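Side-chain contact in xylanase and alpha-amylase inhibitor protein (Scadoxus multiflorus, PDB 3MU7), which probably inhibits xylanases and alpha-amylases, using a TIM-barrel scaffold of the glycosyl hydrolase family 18 type: residues A200-S205 with F239-D244. Numbering follows the deposited sequence. Where two conformers were deposited one is given.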
ATOM      1  N   ALA A 200     -18.284  -8.021  -2.874  1.00 11.39           N
ATOM      2  CA  ALA A 200     -16.833  -8.205  -2.953  1.00 10.86           C
ATOM      3  C   ALA A 200     -16.174  -8.077  -1.573  1.00 10.41           C
ATOM      4  O   ALA A 200     -15.338  -8.904  -1.200  1.00 10.06           O
ATOM      5  CB  ALA A 200     -16.225  -7.226  -3.945  1.00 11.10           C
ATOM      6  N   TRP A 201     -16.565  -7.065  -0.803  1.00 10.24           N
ATOM      7  CA  TRP A 201     -16.059  -6.937   0.562  1.00 10.63           C
ATOM      8  C   TRP A 201     -16.336  -8.188   1.389  1.00 10.83           C
ATOM      9  O   TRP A 201     -15.459  -8.662   2.105  1.00 10.28           O
ATOM     10  CB  TRP A 201     -16.654  -5.725   1.286  1.00 10.86           C
ATOM     11  CG  TRP A 201     -16.479  -5.849   2.782  1.00 11.33           C
ATOM     12  CD1 TRP A 201     -17.436  -6.190   3.698  1.00 12.09           C
ATOM     13  CD2 TRP A 201     -15.260  -5.702   3.517  1.00 11.27           C
ATOM     14  NE1 TRP A 201     -16.891  -6.245   4.957  1.00 13.09           N
ATOM     15  CE2 TRP A 201     -15.556  -5.946   4.877  1.00 11.43           C
ATOM     16  CE3 TRP A 201     -13.944  -5.379   3.159  1.00 11.51           C
ATOM     17  CZ2 TRP A 201     -14.586  -5.871   5.881  1.00 11.55           C
ATOM     18  CZ3 TRP A 201     -12.979  -5.307   4.157  1.00 11.47           C
ATOM     19  CH2 TRP A 201     -13.308  -5.549   5.501  1.00 11.86           C
ATOM     20  N   LYS A 202     -17.543  -8.732   1.302  1.00 11.15           N
ATOM     21  CA  LYS A 202     -17.903  -9.910   2.083  1.00 11.93           C
ATOM     22  C   LYS A 202     -16.986 -11.064   1.761  1.00 11.28           C
ATOM     23  O   LYS A 202     -16.523 -11.749   2.625  1.00 11.29           O
ATOM     24  CB  LYS A 202     -19.395 -10.307   1.877  1.00 12.54           C
ATOM     25  CG  LYS A 202     -20.390  -9.435   2.625  1.00 15.50           C
ATOM     26  CD  LYS A 202     -21.872  -9.778   2.325  1.00 19.72           C
ATOM     27  CE  LYS A 202     -22.690  -8.492   2.235  1.00 21.81           C
ATOM     28  NZ  LYS A 202     -23.794  -8.577   3.062  1.00 23.66           N
ATOM     29  N   GLU A 203     -16.729 -11.232   0.472  1.00 10.64           N
ATOM     30  CA  GLU A 203     -15.836 -12.304   0.068  1.00 10.43           C
ATOM     31  C   GLU A 203     -14.398 -12.102   0.566  1.00  9.40           C
ATOM     32  O   GLU A 203     -13.794 -13.029   1.107  1.00  9.21           O
ATOM     33  CB  GLU A 203     -15.849 -12.540  -1.440  1.00 10.94           C
ATOM     34  CG  GLU A 203     -15.009 -13.754  -1.779  1.00 12.70           C
ATOM     35  CD  GLU A 203     -15.216 -14.313  -3.163  1.00 14.45           C
ATOM     36  OE1 GLU A 203     -15.622 -13.582  -4.087  1.00 15.00           O
ATOM     37  OE2 GLU A 203     -14.941 -15.515  -3.314  1.00 15.75           O
ATOM     38  N   TRP A 204     -13.857 -10.900   0.371  1.00  8.97           N
ATOM     39  CA  TRP A 204     -12.499 -10.594   0.833  1.00  9.02           C
ATOM     40  C   TRP A 204     -12.367 -10.769   2.340  1.00  9.55           C
ATOM     41  O   TRP A 204     -11.419 -11.395   2.818  1.00  9.34           O
ATOM     42  CB  TRP A 204     -12.079  -9.186   0.410  1.00  8.68           C
ATOM     43  CG  TRP A 204     -11.649  -9.122  -1.018  1.00  8.07           C
ATOM     44  CD1 TRP A 204     -12.403  -8.745  -2.093  1.00  8.33           C
ATOM     45  CD2 TRP A 204     -10.362  -9.463  -1.528  1.00  7.68           C
ATOM     46  NE1 TRP A 204     -11.662  -8.830  -3.246  1.00  8.53           N
ATOM     47  CE2 TRP A 204     -10.402  -9.269  -2.927  1.00  7.90           C
ATOM     48  CE3 TRP A 204      -9.177  -9.921  -0.940  1.00  8.45           C
ATOM     49  CZ2 TRP A 204      -9.298  -9.512  -3.744  1.00  9.09           C
ATOM     50  CZ3 TRP A 204      -8.088 -10.163  -1.747  1.00  8.55           C
ATOM     51  CH2 TRP A 204      -8.153  -9.959  -3.139  1.00  9.04           C
ATOM     52  N   SER A 205     -13.330 -10.240   3.087  1.00 10.29           N
ATOM     53  CA  SER A 205     -13.253 -10.332   4.536  0.50 10.98           C
ATOM     54  C   SER A 205     -13.390 -11.777   5.022  1.00 11.59           C
ATOM     55  O   SER A 205     -12.784 -12.138   6.025  1.00 12.26           O
ATOM     56  CB  SER A 205     -14.260  -9.402   5.215  0.50 11.35           C
ATOM     57  OG  SER A 205     -15.577  -9.674   4.789  0.50 10.37           O
ATOM     58  N   PHE A 239     -19.358   1.164   6.428  1.00 11.32           N
ATOM     59  CA  PHE A 239     -18.887   0.948   7.771  1.00 12.21           C
ATOM     60  C   PHE A 239     -19.709   0.037   8.685  1.00 12.40           C
ATOM     61  O   PHE A 239     -19.135  -0.740   9.363  1.00 12.72           O
ATOM     62  CB  PHE A 239     -18.526   2.230   8.494  1.00 12.82           C
ATOM     63  CG  PHE A 239     -17.275   2.917   7.945  1.00 13.88           C
ATOM     64  CD1 PHE A 239     -16.471   2.322   6.988  1.00 14.14           C
ATOM     65  CD2 PHE A 239     -16.932   4.142   8.373  1.00 14.77           C
ATOM     66  CE1 PHE A 239     -15.346   2.974   6.496  1.00 14.25           C
ATOM     67  CE2 PHE A 239     -15.799   4.805   7.862  1.00 14.11           C
ATOM     68  CZ  PHE A 239     -15.045   4.210   6.941  1.00 15.07           C
ATOM     69  N   PRO A 240     -21.047   0.153   8.726  1.00 11.64           N
ATOM     70  CA  PRO A 240     -21.802  -0.726   9.636  1.00 12.22           C
ATOM     71  C   PRO A 240     -21.567  -2.206   9.311  1.00 13.23           C
ATOM     72  O   PRO A 240     -21.304  -2.919  10.199  1.00 15.34           O
ATOM     73  CB  PRO A 240     -23.269  -0.310   9.399  1.00 11.86           C
ATOM     74  CG  PRO A 240     -23.161   1.131   8.973  1.00 12.23           C
ATOM     75  CD  PRO A 240     -21.929   1.138   8.075  1.00 11.47           C
ATOM     76  N   ASN A 241     -21.603  -2.601   8.070  1.00 14.50           N
ATOM     77  CA  ASN A 241     -21.338  -4.016   7.748  1.00 15.64           C
ATOM     78  C   ASN A 241     -19.835  -4.348   7.881  1.00 15.65           C
ATOM     79  O   ASN A 241     -19.511  -5.317   8.455  1.00 15.85           O
ATOM     80  CB  ASN A 241     -21.862  -4.330   6.367  1.00 16.58           C
ATOM     81  CG  ASN A 241     -22.082  -5.801   6.136  1.00 19.48           C
ATOM     82  OD1 ASN A 241     -21.701  -6.590   6.927  1.00 22.94           O
ATOM     83  ND2 ASN A 241     -22.856  -6.129   5.114  1.00 22.19           N
ATOM     84  N   ALA A 242     -18.966  -3.504   7.364  1.00 15.28           N
ATOM     85  CA  ALA A 242     -17.538  -3.772   7.463  1.00 15.35           C
ATOM     86  C   ALA A 242     -17.070  -3.947   8.881  1.00 15.80           C
ATOM     87  O   ALA A 242     -16.297  -4.789   9.162  1.00 15.42           O
ATOM     88  CB  ALA A 242     -16.750  -2.661   6.786  1.00 15.25           C
ATOM     89  N   GLN A 243     -17.544  -3.111   9.777  1.00 16.46           N
ATOM     90  CA  GLN A 243     -17.167  -3.187  11.191  1.00 18.06           C
ATOM     91  C   GLN A 243     -17.622  -4.474  11.882  1.00 18.25           C
ATOM     92  O   GLN A 243     -17.142  -4.790  12.972  1.00 18.95           O
ATOM     93  CB  GLN A 243     -17.665  -1.954  11.955  1.00 18.43           C
ATOM     94  CG  GLN A 243     -16.799  -0.725  11.739  1.00 20.35           C
ATOM     95  CD  GLN A 243     -17.505   0.585  12.053  1.00 22.56           C
ATOM     96  OE1 GLN A 243     -18.554   0.610  12.699  1.00 24.68           O
ATOM     97  NE2 GLN A 243     -16.923   1.684  11.592  1.00 23.48           N
ATOM     98  N   ASP A 244     -18.530  -5.213  11.247  1.00 18.48           N
ATOM     99  CA  ASP A 244     -18.969  -6.512  11.763  1.00 18.86           C
ATOM    100  C   ASP A 244     -17.941  -7.623  11.493  1.00 18.58           C
ATOM    101  O   ASP A 244     -18.070  -8.740  12.010  1.00 19.03           O
ATOM    102  CB  ASP A 244     -20.337  -6.893  11.187  1.00 19.37           C
ATOM    103  CG  ASP A 244     -20.995  -8.027  11.951  1.00 20.42           C
ATOM    104  OD1 ASP A 244     -21.150  -7.909  13.188  1.00 22.20           O
ATOM    105  OD2 ASP A 244     -21.359  -9.037  11.314  1.00 23.10           O
TER
HETATM  106  O   HOH W   1     -18.267  -7.483   7.148  1.00 17.98           O
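The backbone O of Asn241 is gripped from two directions: a water donates to it at 2.8 Å, and the backbone N of Asp244, one turn on, also bonds to it. That same water accepts from Trp201, its oxygen 2.9 Å from Trp201 NE1 and lying in the plane of the indole, just off the ring edge. It thus links the indole N-H to the Asn241 carbonyl on the facing helix, where no direct hydrogen bond is clear, since Trp201 NE1 and Asn241 O stand 4.5 Å apart. Trp201 reaches across because its CG lies anti to the backbone N (chi1 162°), and the ring then slots in beside Ala242. The Ala242 methyl sits over one face, displaced toward the rim, with Ala242 CB 4.0 Å from Trp201 CZ2; the backbone comes closer still, Trp201 NE1 being 3.6 Å from Ala242 CA. Ser205 CB, from the next turn of Trp201's own helix, lies against the opposite face, so the indole is held between two small residues. Helices 195-207 and 231-242 are neighbours on the outside of the TIM barrel, following the parallel strands 176-180 and 213-218 respectively. Trp201 also packs on Val213 and Leu215 of strand 213-218, and both it and Ala242 touch Phe248 of strand 248-254, which ties the interhelical seam to the barrel wall. Toward solvent, Lys202 bends at its last two torsions and crosses the Asn241 side chain at roughly a right angle, its ammonium end drawing near the Asn241 amide.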